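Local coordinates for protein nicotinate phosphoribosyltransferase (Saccharomyces cerevisiae, PDB 1VLP) that catalyses the ATP-dependent synthesis of nicotinate ribonucleotide from nicotinate and phosphoribosyl pyrophosphate, the first step from nicotinic acid to NAD, at residues L21-M26 with T225-F230; A34-F39 with S136-I141; V42-K47 with I390-V395; G183-E188 with K219-G224. All blocks are in the same frame, centred on the assembly; numbering follows the deposited sequence. Where two conformers were deposited one is given.

In the fold
Contacts 1 and 3 each join the N-terminal family region to the later one, whereas contact 2 lies within the first and contact 4 within the second. Contacts 1 and 4 adjoin, T225 OG1 lying 2.6 Å from E188 OE1 where strand 222-225 runs on into helix 228-234. Contacts 2 and 3, with centres about 12 Å apart, meet through W137 N and V42 O at 2.8 Å. The centres of contacts 3 and 4 are about 33 Å apart, on opposite sides of the chain's centre. Contact 1 lies nearest the probable nicotinate site: the side chains of S226 and F189 come within about 3 Å, as do those of D25 and Y27.

Contact 1 of 4, residues L21-M26 with T225-F230; sequences LLDTDM and TSNILF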
loop_
_atom_site.group_PDB
_atom_site.type_symbol
_atom_site.label_atom_id
_atom_site.label_comp_id
_atom_site.label_asym_id
_atom_site.label_seq_id
_atom_site.Cartn_x
_atom_site.Cartn_y
_atom_site.Cartn_z
ATOM N N LEU A 21 -9.924 -12.607 2.505
ATOM C CA LEU A 21 -8.559 -12.355 2.056
ATOM C C LEU A 21 -8.485 -11.281 0.951
ATOM O O LEU A 21 -7.403 -10.784 0.638
ATOM C CB LEU A 21 -7.954 -13.657 1.619
ATOM C CG LEU A 21 -7.687 -14.627 2.808
ATOM C CD1 LEU A 21 -7.493 -15.980 2.344
ATOM C CD2 LEU A 21 -6.490 -14.189 3.596
ATOM N N LEU A 22 -9.632 -10.915 0.372
ATOM C CA LEU A 22 -9.730 -9.719 -0.511
ATOM C C LEU A 22 -9.901 -8.346 0.187
ATOM O O LEU A 22 -9.909 -7.292 -0.505
ATOM C CB LEU A 22 -10.914 -9.901 -1.473
ATOM C CG LEU A 22 -10.925 -11.088 -2.481
ATOM C CD1 LEU A 22 -12.001 -10.913 -3.529
ATOM C CD2 LEU A 22 -9.599 -11.278 -3.095
ATOM N N ASP A 23 -10.063 -8.331 1.524
ATOM C CA ASP A 23 -10.092 -7.093 2.289
ATOM C C ASP A 23 -8.640 -6.657 2.509
ATOM O O ASP A 23 -8.042 -6.822 3.602
ATOM C CB ASP A 23 -10.856 -7.241 3.600
ATOM C CG ASP A 23 -10.942 -5.910 4.371
ATOM O OD1 ASP A 23 -10.557 -4.829 3.792
ATOM O OD2 ASP A 23 -11.372 -5.928 5.564
ATOM N N THR A 24 -8.025 -6.232 1.418
ATOM C CA THR A 24 -6.606 -5.890 1.388
ATOM C C THR A 24 -6.353 -5.055 0.129
ATOM O O THR A 24 -7.230 -4.949 -0.748
ATOM C CB THR A 24 -5.667 -7.155 1.354
ATOM O OG1 THR A 24 -4.325 -6.759 1.662
ATOM C CG2 THR A 24 -5.651 -7.810 0.025
ATOM N N ASP A 25 -5.144 -4.523 0.025
ATOM C CA ASP A 25 -4.736 -3.777 -1.168
ATOM C C ASP A 25 -4.360 -4.738 -2.319
ATOM O O ASP A 25 -3.664 -5.736 -2.060
ATOM C CB ASP A 25 -3.549 -2.853 -0.858
ATOM C CG ASP A 25 -3.890 -1.748 0.192
ATOM O OD1 ASP A 25 -4.818 -0.962 -0.038
ATOM O OD2 ASP A 25 -3.251 -1.711 1.248
HETATM N N MSE A 26 -4.793 -4.451 -3.553
HETATM C CA MSE A 26 -4.478 -5.330 -4.689
HETATM C C MSE A 26 -3.013 -5.618 -4.822
HETATM O O MSE A 26 -2.657 -6.761 -5.183
HETATM C CB MSE A 26 -4.972 -4.773 -6.010
HETATM C CG MSE A 26 -4.444 -5.556 -7.234
HETATM SE SE MSE A 26 -5.472 -4.945 -8.751
HETATM C CE MSE A 26 -4.115 -5.525 -10.216
ATOM N N THR A 225 -10.460 1.416 -6.611
ATOM C CA THR A 225 -9.927 1.339 -5.247
ATOM C C THR A 225 -8.872 0.266 -5.192
ATOM O O THR A 225 -8.955 -0.765 -5.891
ATOM C CB THR A 225 -11.021 1.080 -4.156
ATOM O OG1 THR A 225 -10.418 0.877 -2.863
ATOM C CG2 THR A 225 -11.911 -0.028 -4.526
ATOM N N SER A 226 -7.874 0.511 -4.354
ATOM C CA SER A 226 -6.919 -0.558 -4.069
ATOM C C SER A 226 -7.519 -1.750 -3.326
ATOM O O SER A 226 -6.981 -2.852 -3.377
ATOM C CB SER A 226 -5.678 -0.055 -3.351
ATOM O OG SER A 226 -5.942 0.293 -2.028
ATOM N N ASN A 227 -8.627 -1.552 -2.631
ATOM C CA ASN A 227 -9.188 -2.603 -1.808
ATOM C C ASN A 227 -10.056 -3.515 -2.676
ATOM O O ASN A 227 -11.132 -3.112 -3.197
ATOM C CB ASN A 227 -9.977 -1.984 -0.667
ATOM C CG ASN A 227 -10.486 -3.023 0.312
ATOM O OD1 ASN A 227 -11.338 -3.843 -0.030
ATOM N ND2 ASN A 227 -9.943 -3.018 1.535
ATOM N N ILE A 228 -9.590 -4.739 -2.845
ATOM C CA ILE A 228 -10.222 -5.621 -3.790
ATOM C C ILE A 228 -11.658 -5.924 -3.362
ATOM O O ILE A 228 -12.565 -6.002 -4.227
ATOM C CB ILE A 228 -9.433 -6.937 -3.943
ATOM C CG1 ILE A 228 -7.963 -6.705 -4.268
ATOM C CG2 ILE A 228 -10.034 -7.800 -5.012
ATOM C CD1 ILE A 228 -7.174 -7.989 -4.157
ATOM N N LEU A 229 -11.890 -6.072 -2.045
ATOM C CA LEU A 229 -13.242 -6.381 -1.555
ATOM C C LEU A 229 -14.226 -5.241 -1.868
ATOM O O LEU A 229 -15.339 -5.517 -2.308
ATOM C CB LEU A 229 -13.245 -6.665 -0.040
ATOM C CG LEU A 229 -14.506 -7.335 0.498
ATOM C CD1 LEU A 229 -14.722 -8.650 -0.189
ATOM C CD2 LEU A 229 -14.373 -7.565 1.929
ATOM N N PHE A 230 -13.797 -4.006 -1.634
ATOM C CA PHE A 230 -14.629 -2.822 -1.942
ATOM C C PHE A 230 -14.766 -2.611 -3.428
ATOM O O PHE A 230 -15.803 -2.155 -3.878
ATOM C CB PHE A 230 -14.123 -1.575 -1.253
ATOM C CG PHE A 230 -14.458 -1.532 0.230
ATOM C CD1 PHE A 230 -15.776 -1.586 0.628
ATOM C CD2 PHE A 230 -13.483 -1.419 1.196
ATOM C CE1 PHE A 230 -16.137 -1.521 1.966
ATOM C CE2 PHE A 230 -13.830 -1.379 2.606
ATOM C CZ PHE A 230 -15.165 -1.437 2.962
HETATM O O HOH W 1 -13.434 -4.553 2.358
#
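D23 OD1 is held by several groups: N227 ND2 reaches it at 3.0 Å, R194 adds a salt bridge, and water 1 contributes a weak bond. The amide N-H points almost straight at the oxygen (168°), which lies in the amide plane and is met nearly along its own C-O axis, although the carboxylate and amide planes are turned 49° apart. In N227, CG anti to the backbone N (chi1 -175°) swings the amide toward the 21-26 segment. N227 is also the N-cap of helix 228-234, its OD1 accepting from F230 N at 2.9 Å, while ND2 has a second partner in T191 OG1. An alanine here would probably leave F230 N without its cap and D23 OD1 without its amide donor.

Backbone bonds continue the join. L229 N reaches L22 O at 2.8 Å, I228 N reaches T24 O at 3.2 Å, and M26 N, of a selenomethionine, returns a bond to S226 O at 2.7 Å. Beside them S226 OG donates to D25 OD1 at 2.6 Å, approaching on the anti side of the carboxylate. Apolar packing comes from I228, whose CG2 lies 4.0 Å from both L22 CD1 and L22 CD2, the two side chains crossing at about a right angle.

The N-H groups that begin the helix are thus met by L22 O, T24 O and N227 OD1. This ties the segment 21-26, just ahead of Y27, to the turn before helix 228-234, where the S226 side chain lies about 3 Å from that of F189; Y27 and F189 by similarity bind nicotinate.

Contact 2 of 4, residues A34-F39 with S136-I141; sequences AVFTNF and SWKDTI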
loop_
_atom_site.group_PDB
_atom_site.type_symbol
_atom_site.label_atom_id
_atom_site.label_comp_id
_atom_site.label_asym_id
_atom_site.label_seq_id
_atom_site.Cartn_x
_atom_site.Cartn_y
_atom_site.Cartn_z
ATOM N N ALA A 34 3.787 -12.848 -7.335
ATOM C CA ALA A 34 5.187 -12.690 -7.782
ATOM C C ALA A 34 6.151 -13.495 -6.886
ATOM O O ALA A 34 7.086 -14.140 -7.365
ATOM C CB ALA A 34 5.571 -11.191 -7.817
ATOM N N VAL A 35 5.905 -13.473 -5.565
ATOM C CA VAL A 35 6.774 -14.120 -4.600
ATOM C C VAL A 35 6.621 -15.620 -4.699
ATOM O O VAL A 35 7.616 -16.354 -4.649
ATOM C CB VAL A 35 6.444 -13.609 -3.207
ATOM C CG1 VAL A 35 7.041 -14.438 -2.153
ATOM C CG2 VAL A 35 6.902 -12.127 -3.101
ATOM N N PHE A 36 5.373 -16.059 -4.817
ATOM C CA PHE A 36 5.065 -17.477 -4.996
ATOM C C PHE A 36 5.761 -18.024 -6.246
ATOM O O PHE A 36 6.308 -19.119 -6.198
ATOM C CB PHE A 36 3.538 -17.709 -5.093
ATOM C CG PHE A 36 3.172 -19.096 -5.592
ATOM C CD1 PHE A 36 3.327 -20.191 -4.780
ATOM C CD2 PHE A 36 2.744 -19.285 -6.919
ATOM C CE1 PHE A 36 2.996 -21.478 -5.238
ATOM C CE2 PHE A 36 2.423 -20.579 -7.383
ATOM C CZ PHE A 36 2.558 -21.648 -6.539
ATOM N N THR A 37 5.704 -17.268 -7.335
ATOM C CA THR A 37 6.204 -17.681 -8.635
ATOM C C THR A 37 7.751 -17.797 -8.639
ATOM O O THR A 37 8.318 -18.773 -9.155
ATOM C CB THR A 37 5.650 -16.762 -9.770
ATOM O OG1 THR A 37 4.190 -16.884 -9.864
ATOM C CG2 THR A 37 6.232 -17.125 -11.132
ATOM N N ASN A 38 8.427 -16.804 -8.054
ATOM C CA ASN A 38 9.847 -16.586 -8.206
ATOM C C ASN A 38 10.680 -16.949 -6.990
ATOM O O ASN A 38 11.791 -17.460 -7.114
ATOM C CB ASN A 38 10.076 -15.111 -8.560
ATOM C CG ASN A 38 9.506 -14.751 -9.905
ATOM O OD1 ASN A 38 10.072 -15.137 -10.940
ATOM N ND2 ASN A 38 8.410 -14.007 -9.928
ATOM N N PHE A 39 10.131 -16.713 -5.802
ATOM C CA PHE A 39 10.870 -16.882 -4.554
ATOM C C PHE A 39 10.088 -17.642 -3.454
ATOM O O PHE A 39 10.033 -17.211 -2.319
ATOM C CB PHE A 39 11.302 -15.498 -4.047
ATOM C CG PHE A 39 12.078 -14.696 -5.068
ATOM C CD1 PHE A 39 13.339 -15.103 -5.492
ATOM C CD2 PHE A 39 11.558 -13.536 -5.617
ATOM C CE1 PHE A 39 14.052 -14.379 -6.411
ATOM C CE2 PHE A 39 12.272 -12.815 -6.537
ATOM C CZ PHE A 39 13.517 -13.231 -6.936
ATOM N N SER A 136 8.341 -18.047 5.422
ATOM C CA SER A 136 8.520 -17.960 3.983
ATOM C C SER A 136 7.805 -16.717 3.475
ATOM O O SER A 136 6.756 -16.337 3.937
ATOM C CB SER A 136 7.994 -19.242 3.292
ATOM O OG SER A 136 8.434 -19.370 1.956
ATOM N N TRP A 137 8.390 -16.092 2.471
ATOM C CA TRP A 137 7.837 -14.868 1.916
ATOM C C TRP A 137 6.391 -15.084 1.418
ATOM O O TRP A 137 5.555 -14.263 1.712
ATOM C CB TRP A 137 8.780 -14.324 0.851
ATOM C CG TRP A 137 8.633 -12.847 0.517
ATOM C CD1 TRP A 137 7.845 -11.925 1.135
ATOM C CD2 TRP A 137 9.381 -12.127 -0.465
ATOM N NE1 TRP A 137 8.023 -10.708 0.602
ATOM C CE2 TRP A 137 8.970 -10.777 -0.383
ATOM C CE3 TRP A 137 10.352 -12.487 -1.423
ATOM C CZ2 TRP A 137 9.473 -9.792 -1.256
ATOM C CZ3 TRP A 137 10.846 -11.503 -2.266
ATOM C CH2 TRP A 137 10.417 -10.171 -2.168
ATOM N N LYS A 138 6.095 -16.207 0.763
ATOM C CA LYS A 138 4.727 -16.523 0.310
ATOM C C LYS A 138 3.720 -16.747 1.453
ATOM O O LYS A 138 2.524 -16.612 1.234
ATOM C CB LYS A 138 4.691 -17.743 -0.606
ATOM C CG LYS A 138 4.908 -19.053 0.037
ATOM C CD LYS A 138 5.071 -20.130 -1.046
ATOM C CE LYS A 138 5.245 -21.496 -0.449
ATOM N NZ LYS A 138 6.540 -21.697 0.249
ATOM N N ASP A 139 4.215 -17.094 2.631
ATOM C CA ASP A 139 3.395 -17.298 3.838
ATOM C C ASP A 139 3.172 -16.019 4.627
ATOM O O ASP A 139 2.314 -15.995 5.543
ATOM C CB ASP A 139 4.049 -18.302 4.807
ATOM C CG ASP A 139 3.965 -19.731 4.328
ATOM O OD1 ASP A 139 3.228 -20.012 3.380
ATOM O OD2 ASP A 139 4.671 -20.575 4.904
ATOM N N THR A 140 3.973 -14.979 4.369
ATOM C CA THR A 140 3.974 -13.784 5.213
ATOM C C THR A 140 3.484 -12.502 4.536
ATOM O O THR A 140 3.008 -11.535 5.227
ATOM C CB THR A 140 5.381 -13.552 5.830
ATOM O OG1 THR A 140 6.324 -13.387 4.806
ATOM C CG2 THR A 140 5.760 -14.746 6.700
ATOM N N ILE A 141 3.628 -12.470 3.216
ATOM C CA ILE A 141 3.320 -11.257 2.423
ATOM C C ILE A 141 1.904 -10.643 2.636
ATOM O O ILE A 141 1.742 -9.416 2.576
ATOM C CB ILE A 141 3.638 -11.528 0.934
ATOM C CG1 ILE A 141 3.584 -10.238 0.124
ATOM C CG2 ILE A 141 2.705 -12.594 0.357
ATOM C CD1 ILE A 141 4.725 -10.016 -0.657
HETATM O O HOH W 2 8.329 -17.664 -0.187
#
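V35 lays its CG2 methyl over one face of the W137 indole, a CH-pi contact that packs the C-terminal part of helix 26-38 against the short, weakly bonded helix 137-140. The methyl stands 3.6 Å from the centroid of the six-membered ring and only 12° off its normal, over the centre of the ring. V35 holds CG1 anti to the backbone N (chi1 166°), and this second methyl meets the root of the same side chain, V35 CG1 lying 3.5 Å from W137 CB.

Other apolar contacts flank this pair. V35 CG2 also touches I141 CD1 at 3.9 Å, and is therefore shared between the indole and the isoleucine. F39, the first residue to leave helical geometry, lies side by side with W137, both pointing the same way, with F39 CD2 4.0 Å from W137 CZ3. On another flank the aliphatic part of K138 comes to the edge of the F36 ring, near its plane, through CD. The F36 ring is in turn stacked with Y99, and the ammonium of K138 goes on to P40 O.

Polar links are few. No direct hydrogen bond joins the two segments; W137 NE1 finds a weak partner in Y46 OH, on the neighbouring strand 43-50, and I141 O accepts from K28 NZ. The bridge between the backbones is water 2, which donates to F39 O at 2.8 Å and accepts from K138 N at 2.8 Å.

Contact 3 of 4, residues V42-K47 with I390-V395; sequences VTVTYK and IKLLEV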
loop_
_atom_site.group_PDB
_atom_site.type_symbol
_atom_site.label_atom_id
_atom_site.label_comp_id
_atom_site.label_asym_id
_atom_site.label_seq_id
_atom_site.Cartn_x
_atom_site.Cartn_y
_atom_site.Cartn_z
ATOM N N VAL A 42 12.331 -18.354 -0.100
ATOM C CA VAL A 42 12.961 -17.238 0.599
ATOM C C VAL A 42 12.185 -16.950 1.861
ATOM O O VAL A 42 10.963 -17.007 1.875
ATOM C CB VAL A 42 12.977 -15.982 -0.341
ATOM C CG1 VAL A 42 13.289 -14.705 0.392
ATOM C CG2 VAL A 42 13.904 -16.217 -1.516
ATOM N N THR A 43 12.920 -16.633 2.928
ATOM C CA THR A 43 12.333 -16.339 4.226
ATOM C C THR A 43 12.518 -14.855 4.521
ATOM O O THR A 43 13.482 -14.204 4.060
ATOM C CB THR A 43 12.890 -17.217 5.377
ATOM O OG1 THR A 43 14.263 -16.907 5.650
ATOM C CG2 THR A 43 12.756 -18.678 5.031
ATOM N N VAL A 44 11.530 -14.299 5.210
ATOM C CA VAL A 44 11.550 -12.881 5.504
ATOM C C VAL A 44 11.032 -12.612 6.912
ATOM O O VAL A 44 10.367 -13.474 7.550
ATOM C CB VAL A 44 10.640 -12.086 4.504
ATOM C CG1 VAL A 44 11.145 -12.210 3.047
ATOM C CG2 VAL A 44 9.143 -12.551 4.647
ATOM N N THR A 45 11.339 -11.398 7.384
ATOM C CA THR A 45 10.734 -10.897 8.616
ATOM C C THR A 45 10.215 -9.495 8.325
ATOM O O THR A 45 10.948 -8.674 7.780
ATOM C CB THR A 45 11.747 -10.849 9.776
ATOM O OG1 THR A 45 12.156 -12.185 10.079
ATOM C CG2 THR A 45 11.129 -10.209 11.000
ATOM N N TYR A 46 8.971 -9.217 8.719
ATOM C CA TYR A 46 8.406 -7.841 8.749
ATOM C C TYR A 46 8.304 -7.374 10.187
ATOM O O TYR A 46 8.080 -8.216 11.096
ATOM C CB TYR A 46 6.981 -7.786 8.151
ATOM C CG TYR A 46 6.840 -8.164 6.687
ATOM C CD1 TYR A 46 6.805 -9.514 6.301
ATOM C CD2 TYR A 46 6.726 -7.195 5.693
ATOM C CE1 TYR A 46 6.669 -9.880 4.970
ATOM C CE2 TYR A 46 6.592 -7.558 4.356
ATOM C CZ TYR A 46 6.576 -8.923 4.021
ATOM O OH TYR A 46 6.414 -9.332 2.733
ATOM N N LYS A 47 8.387 -6.057 10.407
ATOM C CA LYS A 47 8.307 -5.505 11.738
ATOM C C LYS A 47 7.363 -4.337 11.776
ATOM O O LYS A 47 7.386 -3.492 10.933
ATOM C CB LYS A 47 9.682 -5.041 12.234
ATOM C CG LYS A 47 9.615 -4.028 13.405
ATOM C CD LYS A 47 10.999 -3.496 13.887
ATOM C CE LYS A 47 10.853 -2.588 15.154
ATOM N NZ LYS A 47 10.546 -1.127 14.924
ATOM N N ILE A 390 4.138 -1.628 8.887
ATOM C CA ILE A 390 4.675 -2.990 9.030
ATOM C C ILE A 390 5.563 -3.133 7.798
ATOM O O ILE A 390 5.091 -3.134 6.680
ATOM C CB ILE A 390 3.581 -4.082 9.128
ATOM C CG1 ILE A 390 2.910 -4.016 10.469
ATOM C CG2 ILE A 390 4.170 -5.479 8.912
ATOM C CD1 ILE A 390 1.689 -4.901 10.590
ATOM N N LYS A 391 6.872 -3.109 8.040
ATOM C CA LYS A 391 7.908 -2.966 7.020
ATOM C C LYS A 391 8.766 -4.229 6.881
ATOM O O LYS A 391 9.032 -4.881 7.875
ATOM C CB LYS A 391 8.858 -1.848 7.447
ATOM C CG LYS A 391 9.641 -2.115 8.777
ATOM C CD LYS A 391 10.233 -0.833 9.431
ATOM C CE LYS A 391 11.151 -1.165 10.617
ATOM N NZ LYS A 391 12.109 -0.022 10.816
ATOM N N LEU A 392 9.201 -4.525 5.674
ATOM C CA LEU A 392 10.130 -5.611 5.448
ATOM C C LEU A 392 11.439 -5.220 6.147
ATOM O O LEU A 392 11.966 -4.108 5.902
ATOM C CB LEU A 392 10.328 -5.847 3.942
ATOM C CG LEU A 392 11.253 -6.990 3.583
ATOM C CD1 LEU A 392 10.723 -8.308 4.064
ATOM C CD2 LEU A 392 11.516 -6.974 2.056
ATOM N N LEU A 393 11.930 -6.096 7.030
ATOM C CA LEU A 393 13.151 -5.858 7.809
ATOM C C LEU A 393 14.355 -6.719 7.391
ATOM O O LEU A 393 15.521 -6.269 7.431
ATOM C CB LEU A 393 12.849 -6.178 9.282
ATOM C CG LEU A 393 13.790 -5.843 10.432
ATOM C CD1 LEU A 393 13.503 -4.464 11.007
ATOM C CD2 LEU A 393 13.575 -6.855 11.503
ATOM N N GLU A 394 14.083 -7.975 7.062
ATOM C CA GLU A 394 15.125 -8.932 6.789
ATOM C C GLU A 394 14.676 -9.944 5.732
ATOM O O GLU A 394 13.514 -10.302 5.728
ATOM C CB GLU A 394 15.410 -9.663 8.095
ATOM C CG GLU A 394 16.749 -10.187 8.293
ATOM C CD GLU A 394 16.937 -10.713 9.710
ATOM O OE1 GLU A 394 16.434 -11.827 10.003
ATOM O OE2 GLU A 394 17.602 -10.007 10.520
ATOM N N VAL A 395 15.624 -10.389 4.906
ATOM C CA VAL A 395 15.411 -11.411 3.862
ATOM C C VAL A 395 16.581 -12.427 3.869
ATOM O O VAL A 395 17.720 -12.013 3.676
ATOM C CB VAL A 395 15.296 -10.763 2.471
ATOM C CG1 VAL A 395 14.915 -11.824 1.401
ATOM C CG2 VAL A 395 14.203 -9.615 2.444
#
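L392, with CG anti to its backbone N (chi1 -178°), places its CD1 methyl over the centre of one face of the Y46 ring, a CH-pi contact 4.2 Å from the centroid and 12° off the ring normal. The same methyl meets V44 CB at 3.8 Å, the two side chains crossing at about a right angle, while Y46 CB rests on I390 CG2. V42 CG1 and V395 CG1 are pressed to 3.5 Å, a tight contact.

The strands are neighbours in a five-stranded antiparallel sheet, and a classic beta bulge interrupts them: L393 N and E394 N both donate to T45 O, at 2.9 and 3.3 Å. T45 N answers to E394 O, and K47 and K391 exchange a pair of backbone bonds. Beyond the bulge the side chains of K47 and K391 lie side by side, with K47 NZ and K391 NZ 4.5 Å apart; K47 NZ has a partner in T49 OG1.

Further out, Y46 OH is bonded to E245 OE1, from helix 244-254, which would hold the hydroxyl end of the ring in place. An alanine in place of Y46 would probably open a gap beside L392 CD1 and leave E245 OE1 without this hydroxyl. I390 rests on helix 144-159.

Contact 4 of 4, residues G183-E188 with K219-G224; sequences GIRFSE and KSLLLG
Neighbouring parallel strands 186-188 and 222-225 belong to the parallel sheet of the alpha/beta barrel expected of this family and pair through F186 and L222; helix 197-213 lies between them in the chain. F186 N donates to L221 O at 3.0 Å and L223 N returns to F186 O at 2.9 Å, followed by E188 N to G224 O at 3.1 Å. The strand axes diverge by 41°.

F186 CE2 touches L222 CD1 at 3.9 Å, and the phenyl ring meets F180 as well. R185 sets its guanidinium beside the segment 219-224: NH2 donates to S220 O at 3.0 Å and NE adds a weak bond to the same oxygen, while L223 CD2 lies 3.8 Å above the plane, over its centre. The chain bends at chi3 (110°), which turns NE out of the extended line. At the backbone angles of G224 a side chain would collide with L223 O, so glycine suits this position.

I184 O, buried here against L221 CB, has no polar partner in the model. By contrast, two N-H groups of R185 on S220 O, with L223 CD2 over one face, would be likely to limit rotation of the guanidinium.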
loop_
_atom_site.group_PDB
_atom_site.type_symbol
_atom_site.label_atom_id
_atom_site.label_comp_id
_atom_site.label_asym_id
_atom_site.label_seq_id
_atom_site.Cartn_x
_atom_site.Cartn_y
_atom_site.Cartn_z
ATOM N N GLY A 183 -11.146 17.289 -13.248
ATOM C CA GLY A 183 -10.747 16.223 -14.154
ATOM C C GLY A 183 -9.669 15.295 -13.638
ATOM O O GLY A 183 -8.917 14.734 -14.418
ATOM N N ILE A 184 -9.626 15.117 -12.325
ATOM C CA ILE A 184 -8.612 14.340 -11.662
ATOM C C ILE A 184 -8.961 12.832 -11.719
ATOM O O ILE A 184 -10.038 12.462 -11.304
ATOM C CB ILE A 184 -8.414 14.757 -10.192
ATOM C CG1 ILE A 184 -8.106 16.265 -10.034
ATOM C CG2 ILE A 184 -7.370 13.908 -9.551
ATOM C CD1 ILE A 184 -6.915 16.770 -10.672
ATOM N N ARG A 185 -8.034 12.013 -12.231
ATOM C CA ARG A 185 -8.195 10.555 -12.280
ATOM C C ARG A 185 -7.526 10.017 -10.994
ATOM O O ARG A 185 -6.312 10.171 -10.777
ATOM C CB ARG A 185 -7.553 9.934 -13.547
ATOM C CG ARG A 185 -8.168 10.378 -14.821
ATOM C CD ARG A 185 -7.679 9.507 -15.962
ATOM N NE ARG A 185 -8.737 8.647 -16.462
ATOM C CZ ARG A 185 -8.549 7.450 -17.016
ATOM N NH1 ARG A 185 -7.322 6.926 -17.137
ATOM N NH2 ARG A 185 -9.603 6.758 -17.434
ATOM N N PHE A 186 -8.321 9.411 -10.116
ATOM C CA PHE A 186 -7.825 8.979 -8.829
ATOM C C PHE A 186 -8.384 7.657 -8.424
ATOM O O PHE A 186 -9.445 7.211 -8.914
ATOM C CB PHE A 186 -8.100 10.022 -7.709
ATOM C CG PHE A 186 -9.530 10.122 -7.298
ATOM C CD1 PHE A 186 -10.414 10.927 -8.035
ATOM C CD2 PHE A 186 -10.042 9.378 -6.214
ATOM C CE1 PHE A 186 -11.723 11.026 -7.707
ATOM C CE2 PHE A 186 -11.385 9.497 -5.868
ATOM C CZ PHE A 186 -12.214 10.284 -6.622
ATOM N N SER A 187 -7.646 7.021 -7.536
ATOM C CA SER A 187 -8.141 5.839 -6.846
ATOM C C SER A 187 -8.070 6.017 -5.331
ATOM O O SER A 187 -7.241 6.753 -4.801
ATOM C CB SER A 187 -7.362 4.606 -7.301
ATOM O OG SER A 187 -6.029 4.718 -6.845
ATOM N N GLU A 188 -8.974 5.343 -4.641
ATOM C CA GLU A 188 -8.993 5.240 -3.192
ATOM C C GLU A 188 -7.965 4.224 -2.754
ATOM O O GLU A 188 -7.816 3.153 -3.362
ATOM C CB GLU A 188 -10.411 4.782 -2.757
ATOM C CG GLU A 188 -10.641 4.874 -1.264
ATOM C CD GLU A 188 -10.080 3.717 -0.475
ATOM O OE1 GLU A 188 -9.897 2.581 -0.989
ATOM O OE2 GLU A 188 -9.802 3.960 0.702
ATOM N N LYS A 219 -17.476 8.607 -14.154
ATOM C CA LYS A 219 -17.101 7.181 -14.133
ATOM C C LYS A 219 -15.697 6.931 -14.574
ATOM O O LYS A 219 -15.010 6.124 -13.953
ATOM C CB LYS A 219 -18.077 6.326 -14.961
ATOM C CG LYS A 219 -19.320 6.078 -14.181
ATOM C CD LYS A 219 -20.254 5.107 -14.945
ATOM C CE LYS A 219 -21.594 4.857 -14.240
ATOM N NZ LYS A 219 -21.549 5.142 -12.756
ATOM N N SER A 220 -15.268 7.620 -15.633
ATOM C CA SER A 220 -13.927 7.443 -16.157
ATOM C C SER A 220 -12.831 8.160 -15.352
ATOM O O SER A 220 -11.641 7.944 -15.601
ATOM C CB SER A 220 -13.839 7.842 -17.635
ATOM O OG SER A 220 -14.041 9.218 -17.833
ATOM N N LEU A 221 -13.216 9.045 -14.445
ATOM C CA LEU A 221 -12.245 9.710 -13.580
ATOM C C LEU A 221 -11.907 8.859 -12.328
ATOM O O LEU A 221 -10.800 8.930 -11.796
ATOM C CB LEU A 221 -12.788 11.096 -13.173
ATOM C CG LEU A 221 -13.099 12.042 -14.351
ATOM C CD1 LEU A 221 -13.652 13.345 -13.877
ATOM C CD2 LEU A 221 -11.887 12.293 -15.227
ATOM N N LEU A 222 -12.889 8.115 -11.831
ATOM C CA LEU A 222 -12.653 7.207 -10.721
ATOM C C LEU A 222 -12.012 5.923 -11.310
ATOM O O LEU A 222 -12.651 5.143 -12.036
ATOM C CB LEU A 222 -13.949 6.900 -9.971
ATOM C CG LEU A 222 -13.734 5.857 -8.886
ATOM C CD1 LEU A 222 -12.797 6.407 -7.772
ATOM C CD2 LEU A 222 -15.003 5.387 -8.305
ATOM N N LEU A 223 -10.742 5.765 -11.031
ATOM C CA LEU A 223 -10.003 4.620 -11.509
ATOM C C LEU A 223 -10.466 3.371 -10.800
ATOM O O LEU A 223 -10.500 2.274 -11.391
ATOM C CB LEU A 223 -8.507 4.814 -11.293
ATOM C CG LEU A 223 -7.967 6.016 -12.071
ATOM C CD1 LEU A 223 -6.476 6.211 -11.749
ATOM C CD2 LEU A 223 -8.212 5.872 -13.541
ATOM N N GLY A 224 -10.771 3.550 -9.521
ATOM C CA GLY A 224 -11.218 2.464 -8.629
ATOM C C GLY A 224 -10.701 2.581 -7.225
ATOM O O GLY A 224 -10.540 3.685 -6.668
#